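Local coordinates for antigen TpF1 (Treponema pallidum, PDB 2FJC), which binds ferric iron in a dodecameric Dps-type mini-ferritin shell and probably oxidises iron, at residues Cys15-Gln20 / Phe117-Val122; Phe62-Glu67 / Asp133-Asp138. All coordinates share one frame; numbering follows the deposited sequence.

Contact 1. Residues Cys15-Gln20 / Phe117-Val122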
loop_
_atom_site.group_PDB
_atom_site.type_symbol
_atom_site.label_atom_id
_atom_site.label_comp_id
_atom_site.label_asym_id
_atom_site.label_seq_id
_atom_site.Cartn_x
_atom_site.Cartn_y
_atom_site.Cartn_z
ATOM N N CYS B 15 33.352 18.076 15.287
ATOM C CA CYS B 15 33.699 16.702 14.941
ATOM C C CYS B 15 34.010 15.881 16.182
ATOM O O CYS B 15 33.671 14.703 16.256
ATOM C CB CYS B 15 34.913 16.662 14.015
ATOM S SG CYS B 15 34.548 17.150 12.337
ATOM N N GLU B 16 34.663 16.505 17.156
ATOM C CA GLU B 16 35.010 15.804 18.385
ATOM C C GLU B 16 33.720 15.410 19.114
ATOM O O GLU B 16 33.607 14.317 19.652
ATOM C CB GLU B 16 35.885 16.691 19.277
ATOM C CG GLU B 16 36.793 15.904 20.223
ATOM C CD GLU B 16 37.494 14.729 19.525
ATOM O OE1 GLU B 16 38.112 14.947 18.459
ATOM O OE2 GLU B 16 37.426 13.586 20.042
ATOM N N GLN B 17 32.749 16.312 19.123
ATOM C CA GLN B 17 31.466 16.052 19.755
ATOM C C GLN B 17 30.762 14.924 19.012
ATOM O O GLN B 17 30.271 13.969 19.625
ATOM C CB GLN B 17 30.599 17.311 19.718
ATOM C CG GLN B 17 30.925 18.339 20.797
ATOM C CD GLN B 17 30.561 17.836 22.184
ATOM O OE1 GLN B 17 29.378 17.765 22.548
ATOM N NE2 GLN B 17 31.575 17.460 22.961
ATOM N N LEU B 18 30.720 15.035 17.685
ATOM C CA LEU B 18 30.086 14.027 16.841
ATOM C C LEU B 18 30.684 12.636 17.079
ATOM O O LEU B 18 29.954 11.657 17.203
ATOM C CB LEU B 18 30.215 14.428 15.373
ATOM C CG LEU B 18 29.017 15.155 14.755
ATOM C CD1 LEU B 18 28.328 16.070 15.755
ATOM C CD2 LEU B 18 29.492 15.922 13.547
ATOM N N ARG B 19 32.008 12.558 17.150
ATOM C CA ARG B 19 32.692 11.292 17.390
ATOM C C ARG B 19 32.210 10.681 18.687
ATOM O O ARG B 19 32.005 9.475 18.776
ATOM C CB ARG B 19 34.212 11.491 17.459
ATOM C CG ARG B 19 34.891 11.446 16.094
ATOM C CD ARG B 19 36.329 11.933 16.143
ATOM N NE ARG B 19 37.146 11.219 17.125
ATOM C CZ ARG B 19 37.601 9.973 16.978
ATOM N NH1 ARG B 19 37.317 9.277 15.881
ATOM N NH2 ARG B 19 38.362 9.429 17.923
ATOM N N GLN B 20 32.022 11.512 19.700
ATOM C CA GLN B 20 31.554 11.004 20.967
ATOM C C GLN B 20 30.100 10.547 20.862
ATOM O O GLN B 20 29.722 9.534 21.445
ATOM C CB GLN B 20 31.678 12.047 22.070
ATOM C CG GLN B 20 31.151 11.497 23.377
ATOM C CD GLN B 20 31.395 12.402 24.547
ATOM O OE1 GLN B 20 30.863 13.520 24.607
ATOM N NE2 GLN B 20 32.202 11.928 25.502
ATOM N N PHE B 117 24.083 16.450 23.342
ATOM C CA PHE B 117 23.666 16.893 22.016
ATOM C C PHE B 117 23.412 18.392 21.994
ATOM O O PHE B 117 23.707 19.061 21.008
ATOM C CB PHE B 117 22.399 16.168 21.555
ATOM C CG PHE B 117 22.643 14.773 21.042
ATOM C CD1 PHE B 117 23.583 14.533 20.053
ATOM C CD2 PHE B 117 21.911 13.701 21.531
ATOM C CE1 PHE B 117 23.789 13.248 19.558
ATOM C CE2 PHE B 117 22.112 12.417 21.041
ATOM C CZ PHE B 117 23.054 12.192 20.052
ATOM N N SER B 118 22.858 18.918 23.081
ATOM C CA SER B 118 22.590 20.344 23.166
ATOM C C SER B 118 23.876 21.162 23.045
ATOM O O SER B 118 23.878 22.231 22.443
ATOM C CB SER B 118 21.890 20.680 24.479
ATOM O OG SER B 118 20.519 20.348 24.425
ATOM N N GLN B 119 24.967 20.660 23.611
ATOM C CA GLN B 119 26.228 21.383 23.529
ATOM C C GLN B 119 26.647 21.469 22.069
ATOM O O GLN B 119 27.125 22.505 21.611
ATOM C CB GLN B 119 27.314 20.678 24.343
ATOM C CG GLN B 119 26.911 20.416 25.777
ATOM C CD GLN B 119 27.960 19.633 26.543
ATOM O OE1 GLN B 119 28.565 18.693 26.014
ATOM N NE2 GLN B 119 28.173 20.007 27.800
ATOM N N THR B 120 26.453 20.375 21.344
ATOM C CA THR B 120 26.811 20.328 19.945
ATOM C C THR B 120 25.924 21.266 19.134
ATOM O O THR B 120 26.405 21.967 18.248
ATOM C CB THR B 120 26.677 18.913 19.398
ATOM O OG1 THR B 120 27.478 18.029 20.186
ATOM C CG2 THR B 120 27.151 18.856 17.956
ATOM N N GLN B 121 24.631 21.298 19.441
ATOM C CA GLN B 121 23.757 22.169 18.692
ATOM C C GLN B 121 24.157 23.616 18.913
ATOM O O GLN B 121 24.118 24.406 17.972
ATOM C CB GLN B 121 22.273 21.886 19.009
ATOM C CG GLN B 121 21.473 22.880 19.812
ATOM C CD GLN B 121 21.309 24.244 19.176
ATOM O OE1 GLN B 121 20.937 24.381 18.011
ATOM N NE2 GLN B 121 21.574 25.274 19.964
ATOM N N VAL B 122 24.583 23.960 20.127
ATOM C CA VAL B 122 25.019 25.322 20.417
ATOM C C VAL B 122 26.272 25.635 19.600
ATOM O O VAL B 122 26.367 26.698 18.995
ATOM C CB VAL B 122 25.314 25.520 21.934
ATOM C CG1 VAL B 122 26.070 26.820 22.178
ATOM C CG2 VAL B 122 23.999 25.551 22.707
#
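The side chains of Gln17 and Gln119 cross at about a right angle in the more exposed part of this helix pair, with their amide planes 58° apart. Gln119 comes to the crossing with its chain extended beyond CG, whereas Gln17 bends back at chi2. The guanidinium of Arg19 belongs to a different side of its helix: Glu16 OE2 lies at its edge and in its plane, 3.8 Å from Arg19 NE, a long salt bridge across one turn. Phe117 turns its ring into the bundle, where it meets the ring of His21 and packs on Ile139, Leu140 and Leu143.

Gln17 and Thr120 share the larger part of the contact. The hydroxyl of Thr120 sits beside the backbone N (chi1 -56°), which places the methyl CG2 anti to that nitrogen; the two branches then face different residues. Thr120 OG1 rests 3.2 Å from Gln17 CB, while Thr120 CG2 packs 3.7 Å from Leu18 CD1. The side chains of Gln17 and Thr120 slide past each other in opposite directions, where the backbones come nearest, Gln17 CA lying 6.3 Å from Thr120 CA. This buried hydroxyl is hydrogen-bonded to His21 NE2, with a weaker bond to Arg116 O.

The short segments run nearly antiparallel, with axes 10.0 Å apart at an angle of 155°. A modest polar and methyl seam of this kind joins the first and third long helices, 8-38 and 99-127, which are neighbours in the four-helix bundle of the ferritin-like fold.

Contact 2. Residues Phe62-Glu67 / Asp133-Asp138. With FE (Fe (III) ion), chain R.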
loop_
_atom_site.group_PDB
_atom_site.type_symbol
_atom_site.label_atom_id
_atom_site.label_comp_id
_atom_site.label_asym_id
_atom_site.label_seq_id
_atom_site.Cartn_x
_atom_site.Cartn_y
_atom_site.Cartn_z
ATOM N N PHE B 62 22.610 7.154 15.124
ATOM C CA PHE B 62 23.969 6.632 15.063
ATOM C C PHE B 62 24.507 6.812 13.644
ATOM O O PHE B 62 25.595 7.360 13.431
ATOM C CB PHE B 62 23.938 5.138 15.420
ATOM C CG PHE B 62 25.250 4.423 15.267
ATOM C CD1 PHE B 62 26.277 4.610 16.183
ATOM C CD2 PHE B 62 25.425 3.492 14.248
ATOM C CE1 PHE B 62 27.464 3.874 16.100
ATOM C CE2 PHE B 62 26.602 2.747 14.144
ATOM C CZ PHE B 62 27.629 2.936 15.076
ATOM N N ASP B 63 23.729 6.358 12.670
ATOM C CA ASP B 63 24.158 6.448 11.297
ATOM C C ASP B 63 24.143 7.852 10.700
ATOM O O ASP B 63 25.083 8.206 9.990
ATOM C CB ASP B 63 23.359 5.479 10.416
ATOM C CG ASP B 63 24.074 5.173 9.097
ATOM O OD1 ASP B 63 25.205 4.630 9.126
ATOM O OD2 ASP B 63 23.509 5.480 8.029
ATOM N N THR B 64 23.126 8.667 10.978
ATOM C CA THR B 64 23.124 10.004 10.383
ATOM C C THR B 64 24.241 10.881 10.952
ATOM O O THR B 64 24.858 11.652 10.220
ATOM C CB THR B 64 21.761 10.738 10.522
ATOM O OG1 THR B 64 21.606 11.221 11.852
ATOM C CG2 THR B 64 20.618 9.814 10.197
ATOM N N ILE B 65 24.522 10.755 12.245
ATOM C CA ILE B 65 25.592 11.538 12.850
ATOM C C ILE B 65 26.961 11.089 12.318
ATOM O O ILE B 65 27.834 11.915 12.031
ATOM C CB ILE B 65 25.558 11.432 14.394
ATOM C CG1 ILE B 65 24.431 12.304 14.930
ATOM C CG2 ILE B 65 26.890 11.903 15.005
ATOM C CD1 ILE B 65 24.315 12.271 16.415
ATOM N N ALA B 66 27.148 9.783 12.186
ATOM C CA ALA B 66 28.404 9.264 11.668
ATOM C C ALA B 66 28.632 9.792 10.253
ATOM O O ALA B 66 29.749 10.144 9.874
ATOM C CB ALA B 66 28.376 7.753 11.649
ATOM N N GLU B 67 27.563 9.841 9.471
ATOM C CA GLU B 67 27.663 10.320 8.105
ATOM C C GLU B 67 27.922 11.812 8.038
ATOM O O GLU B 67 28.561 12.289 7.102
ATOM C CB GLU B 67 26.396 9.986 7.333
ATOM C CG GLU B 67 26.630 8.941 6.268
ATOM C CD GLU B 67 25.628 7.810 6.338
ATOM O OE1 GLU B 67 24.410 8.093 6.386
ATOM O OE2 GLU B 67 26.064 6.641 6.338
ATOM N N ASP B 133 23.429 21.537 12.849
ATOM C CA ASP B 133 22.460 22.094 13.780
ATOM C C ASP B 133 21.130 21.366 13.607
ATOM O O ASP B 133 20.553 20.858 14.562
ATOM C CB ASP B 133 22.285 23.582 13.483
ATOM C CG ASP B 133 21.440 24.297 14.512
ATOM O OD1 ASP B 133 20.717 23.626 15.286
ATOM O OD2 ASP B 133 21.488 25.552 14.530
ATOM N N GLY B 134 20.653 21.325 12.369
ATOM C CA GLY B 134 19.395 20.669 12.060
ATOM C C GLY B 134 19.385 19.183 12.386
ATOM O O GLY B 134 18.396 18.649 12.896
ATOM N N ILE B 135 20.487 18.505 12.095
ATOM C CA ILE B 135 20.585 17.094 12.386
ATOM C C ILE B 135 20.484 16.841 13.893
ATOM O O ILE B 135 19.683 16.015 14.333
ATOM C CB ILE B 135 21.914 16.507 11.848
ATOM C CG1 ILE B 135 21.861 16.431 10.318
ATOM C CG2 ILE B 135 22.184 15.130 12.466
ATOM C CD1 ILE B 135 23.161 15.957 9.681
ATOM N N ILE B 136 21.289 17.538 14.689
ATOM C CA ILE B 136 21.232 17.333 16.134
ATOM C C ILE B 136 19.888 17.754 16.708
ATOM O O ILE B 136 19.332 17.060 17.553
ATOM C CB ILE B 136 22.373 18.088 16.878
ATOM C CG1 ILE B 136 23.640 17.242 16.860
ATOM C CG2 ILE B 136 21.995 18.353 18.326
ATOM C CD1 ILE B 136 24.205 17.080 15.520
ATOM N N THR B 137 19.362 18.881 16.248
ATOM C CA THR B 137 18.076 19.354 16.748
ATOM C C THR B 137 16.961 18.325 16.505
ATOM O O THR B 137 16.098 18.136 17.358
ATOM C CB THR B 137 17.681 20.703 16.095
ATOM O OG1 THR B 137 18.657 21.701 16.427
ATOM C CG2 THR B 137 16.319 21.155 16.593
ATOM N N ASP B 138 16.976 17.663 15.347
ATOM C CA ASP B 138 15.956 16.660 15.047
ATOM C C ASP B 138 16.041 15.529 16.063
ATOM O O ASP B 138 15.030 15.028 16.546
ATOM C CB ASP B 138 16.133 16.081 13.639
ATOM C CG ASP B 138 15.637 17.021 12.543
ATOM O OD1 ASP B 138 14.933 18.006 12.869
ATOM O OD2 ASP B 138 15.945 16.762 11.352
HETATM FE FE FE R . 24.292 4.968 6.134
#
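Thr64 and Ile65 meet Ile135 on one side of segment 62-67, in helix 44-71, while Asp63 and Glu67 on another hold iron: a worked example of one helix serving two surfaces. Followed in order, Phe62 first packs on Val22 and Leu25 and sets its ring edge-to-face with His33 of a neighbouring subunit. Asp63 comes next, its CG anti to the backbone N (chi1 -160°), and binds the ferric ion through OD2 at 2.1 Å; its OD1 is hydrogen-bonded to Trp37 NE1 of that same neighbour, which would help fix the rotation of the carboxylate. Thr64 slides past Ile135 in the opposite direction, Thr64 OG1 lying 4.0 Å from Ile135 CG2. The same methyl is approached by Ile65, with Ile65 CG1 4.4 Å from Ile135 CG2, a loose apolar touch. One turn beyond Asp63, Glu67 bends at chi2 and binds the iron through OE2 at 2.4 Å. His36 NE2 of the neighbouring subunit that supplies Trp37 is a further ligand. A metal shared across a subunit boundary in this way is characteristic of the ferroxidase centre of Dps proteins.

In the fold
From the N terminus, the chain passes through 15-20 on helix 8-38, then 62-67 on helix 44-71, runs on to 117-122 on helix 99-127 and ends its round at 133-138 on helix 130-154. Contact 1 closes a loop of 96 residues and contact 2 one of 65; because their segments alternate, the loops cross. Together they tie helix 8-38 to 99-127 and 44-71 to 130-154, each long helix of the bundle being used once. Their centres lie 10 Å apart, and they meet where Phe117 touches Ile65 and Ile136, so the core between both pairs is continuous, while the iron lies on the face of helix 44-71 turned away from the bundle core, toward a neighbouring subunit.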